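PDB 6UM4: malate dehydrogenase from Naegleria fowleri, which probably catalyses the reversible, nicotinamide-dependent interconversion of malate and oxaloacetate. Local coordinates for residues Ser272-Trp277 with Asn310-Asn315; Asp287-Thr292 with Ser394-Arg399. One frame throughout, in Å; residues are numbered along the deposited sequence.

In the fold
Both interactions belong to the alpha/beta C-terminal domain, with centres about 9 Å apart and on the same side of the chain's centre. They share the three-stranded antiparallel sheet 285-287, 271-277, 292-293: interaction 1 takes its middle strand, interaction 2 the loop that joins its two outer strands. Direct bonds connect them. Ala275 O lies 2.8 Å from Asp287 N, a probable backbone hydrogen bond between strands, and Trp277 NE1 lies 2.8 Å from Asp287 OD2, probably another. Leu288, on that loop, touches both Phe274 and Phe312. Interaction 1 thus joins the sheet to helix 305-317, and interaction 2 joins its edge to the start of helix 394-414.

Interaction 1 (Ser272-Trp277 with Asn310-Asn315); sequences SRFAIW and NEFIPN
Asn315 N donates to Glu311 O at 2.8 Å, closing the helical turn that carries Phe312, whose ring meets that of Phe274 across the contact. The helix widens into a pi-type turn at 310-312, overlapping that one, and kinks at Pro314, whose nitrogen has no hydrogen for the preceding turn. No hydrogen bond joins the segments; the evidence for the contact is the ring pair. Phe274 CE1 approaches Phe312 CZ to 3.7 Å, and Phe274 CZ stands 3.8 Å from the same Phe312 CZ. Both meet the Phe312 ring at its edge, in or near its plane; toward the Phe274 ring the approach of Phe312 CZ is oblique. The planes are at 80° and the centroids 6.0 Å apart, an oblique pair, neither a stack nor edge-to-face. The two side chains come from opposite directions, each with CG anti to the backbone N (chi1 180° in Phe274, 176° in Phe312), and so meet between the strand's break and the helix. Around them, Leu257 touches Phe274 and Val260 touches Phe312. The buried pair belongs to a helix-on-sheet hydrophobic core, where helices 250-264 and 305-317 pack against strand 271-277 in the lactate/malate dehydrogenase C-terminal domain.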
loop_
_atom_site.group_PDB
_atom_site.type_symbol
_atom_site.label_atom_id
_atom_site.label_comp_id
_atom_site.label_asym_id
_atom_site.label_seq_id
_atom_site.Cartn_x
_atom_site.Cartn_y
_atom_site.Cartn_z
ATOM N N SER A 272 17.669 18.784 -2.256
ATOM C CA SER A 272 16.749 19.914 -2.315
ATOM C C SER A 272 16.733 20.469 -3.726
ATOM O O SER A 272 17.684 20.288 -4.481
ATOM C CB SER A 272 17.135 21.054 -1.355
ATOM O OG SER A 272 16.826 20.737 -0.006
ATOM N N ARG A 273 15.618 21.110 -4.083
ATOM C CA ARG A 273 15.510 21.896 -5.306
ATOM C C ARG A 273 15.738 21.048 -6.562
ATOM O O ARG A 273 16.641 21.300 -7.370
ATOM C CB ARG A 273 16.480 23.071 -5.256
ATOM C CG ARG A 273 16.233 23.991 -4.087
ATOM C CD ARG A 273 17.484 24.781 -3.765
ATOM N NE ARG A 273 17.885 25.610 -4.895
ATOM C CZ ARG A 273 17.561 26.893 -5.016
ATOM N NH1 ARG A 273 16.823 27.470 -4.076
ATOM N NH2 ARG A 273 17.962 27.599 -6.072
ATOM N N PHE A 274 14.906 20.018 -6.702
ATOM C CA PHE A 274 14.850 19.186 -7.896
ATOM C C PHE A 274 13.482 19.342 -8.553
ATOM O O PHE A 274 12.479 19.564 -7.869
ATOM C CB PHE A 274 15.103 17.695 -7.547
ATOM C CG PHE A 274 15.049 16.781 -8.740
ATOM C CD1 PHE A 274 16.021 16.873 -9.733
ATOM C CD2 PHE A 274 14.027 15.866 -8.882
ATOM C CE1 PHE A 274 15.976 16.049 -10.847
ATOM C CE2 PHE A 274 13.973 15.033 -9.976
ATOM C CZ PHE A 274 14.946 15.121 -10.965
ATOM N N ALA A 275 13.437 19.212 -9.881
ATOM C CA ALA A 275 12.167 19.364 -10.585
ATOM C C ALA A 275 12.199 18.656 -11.937
ATOM O O ALA A 275 13.253 18.508 -12.557
ATOM C CB ALA A 275 11.822 20.842 -10.789
ATOM N N ILE A 276 11.016 18.254 -12.386
ATOM C CA ILE A 276 10.769 17.722 -13.725
ATOM C C ILE A 276 10.027 18.790 -14.531
ATOM O O ILE A 276 9.016 19.322 -14.065
ATOM C CB ILE A 276 9.948 16.422 -13.633
ATOM C CG1 ILE A 276 10.649 15.415 -12.712
ATOM C CG2 ILE A 276 9.643 15.839 -14.989
ATOM C CD1 ILE A 276 11.970 14.873 -13.244
ATOM N N TRP A 277 10.537 19.130 -15.720
ATOM C CA TRP A 277 9.849 20.050 -16.627
ATOM C C TRP A 277 9.212 19.284 -17.783
ATOM O O TRP A 277 9.771 18.307 -18.283
ATOM C CB TRP A 277 10.799 21.094 -17.228
ATOM C CG TRP A 277 11.512 22.006 -16.268
ATOM C CD1 TRP A 277 12.653 21.726 -15.570
ATOM C CD2 TRP A 277 11.188 23.371 -15.969
ATOM N NE1 TRP A 277 13.016 22.800 -14.802
ATOM C CE2 TRP A 277 12.146 23.833 -15.044
ATOM C CE3 TRP A 277 10.172 24.237 -16.376
ATOM C CZ2 TRP A 277 12.118 25.122 -14.525
ATOM C CZ3 TRP A 277 10.143 25.507 -15.858
ATOM C CH2 TRP A 277 11.111 25.941 -14.938
ATOM N N ASN A 310 24.182 11.808 -20.325
ATOM C CA ASN A 310 24.357 10.453 -20.826
ATOM C C ASN A 310 23.792 9.387 -19.905
ATOM O O ASN A 310 23.561 8.260 -20.363
ATOM C CB ASN A 310 25.834 10.152 -21.081
ATOM C CG ASN A 310 26.444 11.094 -22.090
ATOM O OD1 ASN A 310 25.767 11.547 -23.015
ATOM N ND2 ASN A 310 27.731 11.347 -21.961
ATOM N N GLU A 311 23.588 9.699 -18.626
ATOM C CA GLU A 311 23.103 8.678 -17.717
ATOM C C GLU A 311 21.864 9.138 -16.964
ATOM O O GLU A 311 20.799 8.518 -17.079
ATOM C CB GLU A 311 24.210 8.263 -16.747
ATOM C CG GLU A 311 25.381 7.584 -17.427
ATOM C CD GLU A 311 26.353 6.970 -16.431
ATOM O OE1 GLU A 311 25.924 6.147 -15.581
ATOM O OE2 GLU A 311 27.548 7.336 -16.485
ATOM N N PHE A 312 21.992 10.215 -16.188
ATOM C CA PHE A 312 20.908 10.602 -15.292
ATOM C C PHE A 312 19.604 10.804 -16.054
ATOM O O PHE A 312 18.605 10.130 -15.787
ATOM C CB PHE A 312 21.283 11.868 -14.529
ATOM C CG PHE A 312 20.188 12.385 -13.665
ATOM C CD1 PHE A 312 19.880 11.748 -12.459
ATOM C CD2 PHE A 312 19.437 13.493 -14.062
ATOM C CE1 PHE A 312 18.862 12.217 -11.636
ATOM C CE2 PHE A 312 18.406 13.969 -13.254
ATOM C CZ PHE A 312 18.108 13.335 -12.042
ATOM N N ILE A 313 19.596 11.714 -17.026
ATOM C CA ILE A 313 18.354 12.001 -17.742
ATOM C C ILE A 313 17.796 10.765 -18.432
ATOM O O ILE A 313 16.590 10.503 -18.296
ATOM C CB ILE A 313 18.550 13.183 -18.707
ATOM C CG1 ILE A 313 18.658 14.491 -17.926
ATOM C CG2 ILE A 313 17.372 13.239 -19.681
ATOM C CD1 ILE A 313 18.901 15.708 -18.800
ATOM N N PRO A 314 18.576 9.988 -19.188
ATOM C CA PRO A 314 17.995 8.778 -19.796
ATOM C C PRO A 314 17.545 7.745 -18.778
ATOM O O PRO A 314 16.551 7.052 -19.014
ATOM C CB PRO A 314 19.129 8.242 -20.680
ATOM C CG PRO A 314 20.352 8.946 -20.250
ATOM C CD PRO A 314 19.943 10.248 -19.675
ATOM N N ASN A 315 18.260 7.598 -17.659
ATOM C CA ASN A 315 17.831 6.631 -16.652
ATOM C C ASN A 315 16.479 7.018 -16.068
ATOM O O ASN A 315 15.643 6.149 -15.792
ATOM C CB ASN A 315 18.864 6.516 -15.533
ATOM C CG ASN A 315 20.116 5.778 -15.959
ATOM O OD1 ASN A 315 20.110 5.030 -16.937
ATOM N ND2 ASN A 315 21.195 5.978 -15.219
#

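Interaction 2 (Asp287-Thr292 with Ser394-Arg399)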
loop_
_atom_site.group_PDB
_atom_site.type_symbol
_atom_site.label_atom_id
_atom_site.label_comp_id
_atom_site.label_asym_id
_atom_site.label_seq_id
_atom_site.Cartn_x
_atom_site.Cartn_y
_atom_site.Cartn_z
ATOM N N ASP A 287 15.584 18.162 -14.113
ATOM C CA ASP A 287 16.417 19.357 -14.050
ATOM C C ASP A 287 17.199 19.350 -12.743
ATOM O O ASP A 287 16.611 19.496 -11.665
ATOM C CB ASP A 287 15.549 20.612 -14.181
ATOM C CG ASP A 287 16.370 21.898 -14.290
ATOM O OD1 ASP A 287 17.618 21.828 -14.340
ATOM O OD2 ASP A 287 15.754 22.982 -14.351
ATOM N N LEU A 288 18.520 19.165 -12.843
ATOM C CA LEU A 288 19.432 19.241 -11.711
ATOM C C LEU A 288 20.080 20.612 -11.573
ATOM O O LEU A 288 20.941 20.784 -10.705
ATOM C CB LEU A 288 20.543 18.184 -11.834
ATOM C CG LEU A 288 20.131 16.732 -11.534
ATOM C CD1 LEU A 288 21.241 15.722 -11.794
ATOM C CD2 LEU A 288 19.627 16.625 -10.116
ATOM N N SER A 289 19.677 21.595 -12.387
ATOM C CA SER A 289 20.428 22.853 -12.446
ATOM C C SER A 289 20.520 23.534 -11.087
ATOM O O SER A 289 21.486 24.254 -10.832
ATOM C CB SER A 289 19.807 23.835 -13.447
ATOM O OG SER A 289 19.651 23.267 -14.735
ATOM N N PHE A 290 19.520 23.358 -10.216
ATOM C CA PHE A 290 19.486 24.066 -8.941
ATOM C C PHE A 290 19.641 23.150 -7.736
ATOM O O PHE A 290 19.537 23.615 -6.595
ATOM C CB PHE A 290 18.180 24.856 -8.838
ATOM C CG PHE A 290 17.819 25.583 -10.104
ATOM C CD1 PHE A 290 18.455 26.765 -10.448
ATOM C CD2 PHE A 290 16.857 25.071 -10.964
ATOM C CE1 PHE A 290 18.126 27.430 -11.623
ATOM C CE2 PHE A 290 16.523 25.732 -12.142
ATOM C CZ PHE A 290 17.156 26.910 -12.469
ATOM N N THR A 291 19.876 21.865 -7.960
ATOM C CA THR A 291 19.792 20.887 -6.889
ATOM C C THR A 291 20.940 21.046 -5.899
ATOM O O THR A 291 22.078 21.345 -6.282
ATOM C CB THR A 291 19.770 19.484 -7.489
ATOM O OG1 THR A 291 18.712 19.418 -8.461
ATOM C CG2 THR A 291 19.514 18.427 -6.405
ATOM N N THR A 292 20.637 20.857 -4.612
ATOM C CA THR A 292 21.672 20.867 -3.588
ATOM C C THR A 292 21.619 19.573 -2.787
ATOM O O THR A 292 20.597 18.891 -2.722
ATOM C CB THR A 292 21.552 22.073 -2.646
ATOM O OG1 THR A 292 20.301 22.016 -1.953
ATOM C CG2 THR A 292 21.659 23.374 -3.414
ATOM N N SER A 394 20.969 27.629 -21.313
ATOM C CA SER A 394 20.691 27.220 -22.684
ATOM C C SER A 394 20.483 25.715 -22.790
ATOM O O SER A 394 19.688 25.252 -23.615
ATOM C CB SER A 394 21.840 27.669 -23.593
ATOM O OG SER A 394 21.882 26.876 -24.765
ATOM N N PHE A 395 21.211 24.931 -21.995
ATOM C CA PHE A 395 20.958 23.496 -22.005
ATOM C C PHE A 395 19.565 23.196 -21.482
ATOM O O PHE A 395 18.836 22.383 -22.064
ATOM C CB PHE A 395 21.981 22.749 -21.165
ATOM C CG PHE A 395 21.688 21.287 -21.045
ATOM C CD1 PHE A 395 21.753 20.466 -22.165
ATOM C CD2 PHE A 395 21.314 20.732 -19.832
ATOM C CE1 PHE A 395 21.482 19.110 -22.076
ATOM C CE2 PHE A 395 21.047 19.379 -19.736
ATOM C CZ PHE A 395 21.118 18.566 -20.857
ATOM N N SER A 396 19.175 23.857 -20.393
ATOM C CA SER A 396 17.823 23.681 -19.872
ATOM C C SER A 396 16.780 24.188 -20.862
ATOM O O SER A 396 15.745 23.543 -21.061
ATOM C CB SER A 396 17.668 24.388 -18.528
ATOM O OG SER A 396 18.444 23.764 -17.534
ATOM N N ALA A 397 17.002 25.369 -21.450
ATOM C CA ALA A 397 15.998 25.915 -22.362
ATOM C C ALA A 397 15.761 24.986 -23.543
ATOM O O ALA A 397 14.618 24.792 -23.971
ATOM C CB ALA A 397 16.412 27.305 -22.854
ATOM N N ASP A 398 16.835 24.408 -24.082
ATOM C CA ASP A 398 16.707 23.469 -25.192
ATOM C C ASP A 398 15.833 22.289 -24.812
ATOM O O ASP A 398 14.973 21.857 -25.587
ATOM C CB ASP A 398 18.080 22.954 -25.614
ATOM C CG ASP A 398 18.912 23.987 -26.349
ATOM O OD1 ASP A 398 18.422 25.099 -26.679
ATOM O OD2 ASP A 398 20.091 23.663 -26.583
ATOM N N ARG A 399 16.086 21.714 -23.642
ATOM C CA ARG A 399 15.378 20.501 -23.257
ATOM C C ARG A 399 13.904 20.802 -23.015
ATOM O O ARG A 399 13.025 20.113 -23.549
ATOM C CB ARG A 399 16.032 19.874 -22.019
ATOM C CG ARG A 399 17.403 19.264 -22.271
ATOM C CD ARG A 399 17.313 18.264 -23.405
ATOM N NE ARG A 399 18.536 17.503 -23.595
ATOM C CZ ARG A 399 18.783 16.329 -23.019
ATOM N NH1 ARG A 399 17.889 15.782 -22.202
ATOM N NH2 ARG A 399 19.928 15.702 -23.266
HETATM O O HOH W 1 17.070 24.957 -15.295
#
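The carboxylate of Asp287, whose OD1 lies 3.8 Å from Ser396 OG, is approached by Ser289 in two ways. Ser289 OG gives a short bond of 2.5 Å to Asp287 OD1 on its syn lone pair, whereas Ser289 N, 2.8 Å from the same OD1, comes from above the plane, 45° out of it. Farther out, Ser289 CB sits 3.9 Å above the centre of the Phe290 ring. On the helix, Phe395 CZ lies 3.7 Å above one face of the Arg399 guanidinium, offset toward its rim. The bond from Ser289 N makes an Asx turn, set at the head of a type I beta turn from Leu288 to Thr291; together they shape the loop between strands 285-287 and 292-293, on opposite sides of strand 271-277. Two donors on OD1 would hold the carboxylate against rotation. Water 1 donates to Asp287 OD2 at 2.6 Å and is hydrogen-bonded to Ser396 OG at 2.9 Å, bridging loop and helix. Ser396 points its hydroxyl there with OG anti to the carbonyl carbon (chi1 -68°); Ser289 OG is 3.1 Å from Ser396 OG. Ser396 OG is also hydrogen-bonded to Tyr285 OH, and Ser396 N to Asn393 OD1.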